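Local coordinates for cellulosomal scaffoldin adaptor protein B (Acetivibrio cellulolyticus, PDB 4UYP) that carries a calcium-binding type I dockerin domain that docks onto a cohesin of the anchoring scaffoldin ScaC, helping attach the cellulosome to the cell surface, at residues A41-G45 with L67-E71. The protein carries 2 engineered substitutions. Residues are numbered along the deposited sequence; the frame is centred on the assembly and turned at random. Where two conformers were deposited one is given.
With CA (calcium ion), chain K.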
loop_
_atom_site.group_PDB
_atom_site.type_symbol
_atom_site.label_atom_id
_atom_site.label_comp_id
_atom_site.label_asym_id
_atom_site.label_seq_id
_atom_site.Cartn_x
_atom_site.Cartn_y
_atom_site.Cartn_z
ATOM N N ALA B 41 15.290 9.678 -13.466
ATOM C CA ALA B 41 15.486 8.512 -12.559
ATOM C C ALA B 41 15.172 7.193 -13.257
ATOM O O ALA B 41 15.606 6.130 -12.810
ATOM C CB ALA B 41 14.515 8.669 -11.376
ATOM N N ASP B 42 14.321 7.181 -14.276
ATOM C CA ASP B 42 13.847 5.962 -14.867
ATOM C C ASP B 42 14.896 5.470 -15.921
ATOM O O ASP B 42 14.604 5.488 -17.159
ATOM C CB ASP B 42 12.412 6.130 -15.494
ATOM C CG ASP B 42 11.923 4.869 -16.093
ATOM O OD1 ASP B 42 12.341 3.718 -15.697
ATOM O OD2 ASP B 42 11.044 4.936 -16.988
ATOM N N VAL B 43 16.021 5.007 -15.423
ATOM C CA VAL B 43 17.127 4.734 -16.328
ATOM C C VAL B 43 16.925 3.423 -17.060
ATOM O O VAL B 43 17.677 3.188 -18.053
ATOM C CB VAL B 43 18.469 4.832 -15.613
ATOM C CG1 VAL B 43 18.744 6.229 -15.140
ATOM C CG2 VAL B 43 18.537 3.938 -14.357
ATOM N N ASP B 44 16.060 2.496 -16.647
ATOM C CA ASP B 44 15.727 1.362 -17.532
ATOM C C ASP B 44 14.586 1.666 -18.553
ATOM O O ASP B 44 14.299 0.832 -19.401
ATOM C CB ASP B 44 15.589 0.046 -16.751
ATOM C CG ASP B 44 14.231 -0.087 -15.974
ATOM O OD1 ASP B 44 13.489 0.925 -15.985
ATOM O OD2 ASP B 44 14.003 -1.254 -15.577
ATOM N N GLY B 45 14.019 2.810 -18.482
ATOM C CA GLY B 45 13.050 3.315 -19.421
ATOM C C GLY B 45 11.750 2.545 -19.392
ATOM O O GLY B 45 10.985 2.580 -20.358
ATOM N N LEU B 67 26.442 3.197 -20.120
ATOM C CA LEU B 67 25.221 3.810 -20.591
ATOM C C LEU B 67 24.094 3.114 -19.863
ATOM O O LEU B 67 24.280 1.958 -19.385
ATOM C CB LEU B 67 25.061 3.728 -22.127
ATOM C CG LEU B 67 25.430 2.462 -22.870
ATOM C CD1 LEU B 67 24.432 1.389 -22.626
ATOM C CD2 LEU B 67 25.438 2.702 -24.373
ATOM N N PHE B 68 22.949 3.768 -19.860
ATOM C CA PHE B 68 21.734 3.173 -19.240
ATOM C C PHE B 68 20.926 2.406 -20.261
ATOM O O PHE B 68 20.972 2.695 -21.492
ATOM C CB PHE B 68 20.884 4.278 -18.591
ATOM C CG PHE B 68 21.614 4.891 -17.445
ATOM C CD1 PHE B 68 21.849 4.109 -16.299
ATOM C CD2 PHE B 68 22.072 6.210 -17.431
ATOM C CE1 PHE B 68 22.530 4.649 -15.175
ATOM C CE2 PHE B 68 22.694 6.787 -16.317
ATOM C CZ PHE B 68 22.944 5.978 -15.169
ATOM N N PRO B 69 20.139 1.417 -19.859
ATOM C CA PRO B 69 19.293 0.695 -20.829
ATOM C C PRO B 69 18.372 1.589 -21.601
ATOM O O PRO B 69 18.166 1.314 -22.847
ATOM C CB PRO B 69 18.492 -0.256 -19.927
ATOM C CG PRO B 69 19.367 -0.477 -18.775
ATOM C CD PRO B 69 20.023 0.865 -18.477
ATOM N N VAL B 70 17.825 2.695 -21.028
ATOM C CA VAL B 70 16.994 3.612 -21.782
ATOM C C VAL B 70 17.732 4.268 -22.973
ATOM O O VAL B 70 17.059 4.677 -23.928
ATOM C CB VAL B 70 16.356 4.666 -20.878
ATOM C CG1 VAL B 70 17.345 5.688 -20.316
ATOM C CG2 VAL B 70 15.168 5.406 -21.550
ATOM N N GLU B 71 19.046 4.344 -22.891
ATOM C CA GLU B 71 19.886 4.968 -23.973
ATOM C C GLU B 71 20.292 3.928 -25.053
ATOM O O GLU B 71 20.789 4.354 -26.124
ATOM C CB GLU B 71 21.121 5.529 -23.338
ATOM C CG GLU B 71 20.835 6.577 -22.289
ATOM C CD GLU B 71 22.081 7.082 -21.658
ATOM O OE1 GLU B 71 22.849 6.394 -20.913
ATOM O OE2 GLU B 71 22.385 8.250 -22.001
HETATM CA CA CA K . 12.451 2.010 -14.211
HETATM O O HOH W 1 12.539 -0.236 -13.320
#
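Val-43 lies against one face of the Phe-68 ring: its methyl CG1 sits 3.8 Å from the ring centroid, only 7° off the normal, a CH-pi contact over the middle of the ring. Val-43 CB bears on the ring's near side, 3.5 Å from Phe-68 CD1. Val-43 CG1, anti to its carbonyl carbon, is thereby set over the ring. Val-43 O accepts a hydrogen bond from Val-70 N, 3.0 Å long and fairly straight at 161°, the donor tilted 30° from the carbonyl plane. Pro-69 CD, 3.3 Å from Val-43 O, and Val-70 CG1 crowd the same oxygen. Val-70 CG2 rests 3.7 Å from Gly-45 CA, at the exposed margin. Residues 42-45 form a type I turn at the start of the second EF-hand-like calcium loop of the dockerin, so the C-terminal segment 67-71 packs on the back of a metal site. The CB bonds of Asp-42 and Asp-44 point away from 67-71, and both Asp-42 OD1 and Asp-44 OD1 lie 2.3 Å from the calcium ion; Asn-46 OD1, the backbone O of Ser-48, Asp-53 and a water complete the site. Their outer oxygens are tied down too, Asp-42 OD2 by Gly-47 N and Asp-44 OD2 by Asn-52 ND2. Glu-71 folds back so that OE1 takes the N-H of Phe-68 through its anti lone pair (2.8 Å from Phe-68 N), across a turn closed by the backbone bond from Glu-71 N to Phe-68 O. Val-43 also touches Leu-56 and Val-57 of helix 51-61, Phe-68 meets the Tyr-60 ring, and Pro-69 packs on Thr-126 of the ScaC chain.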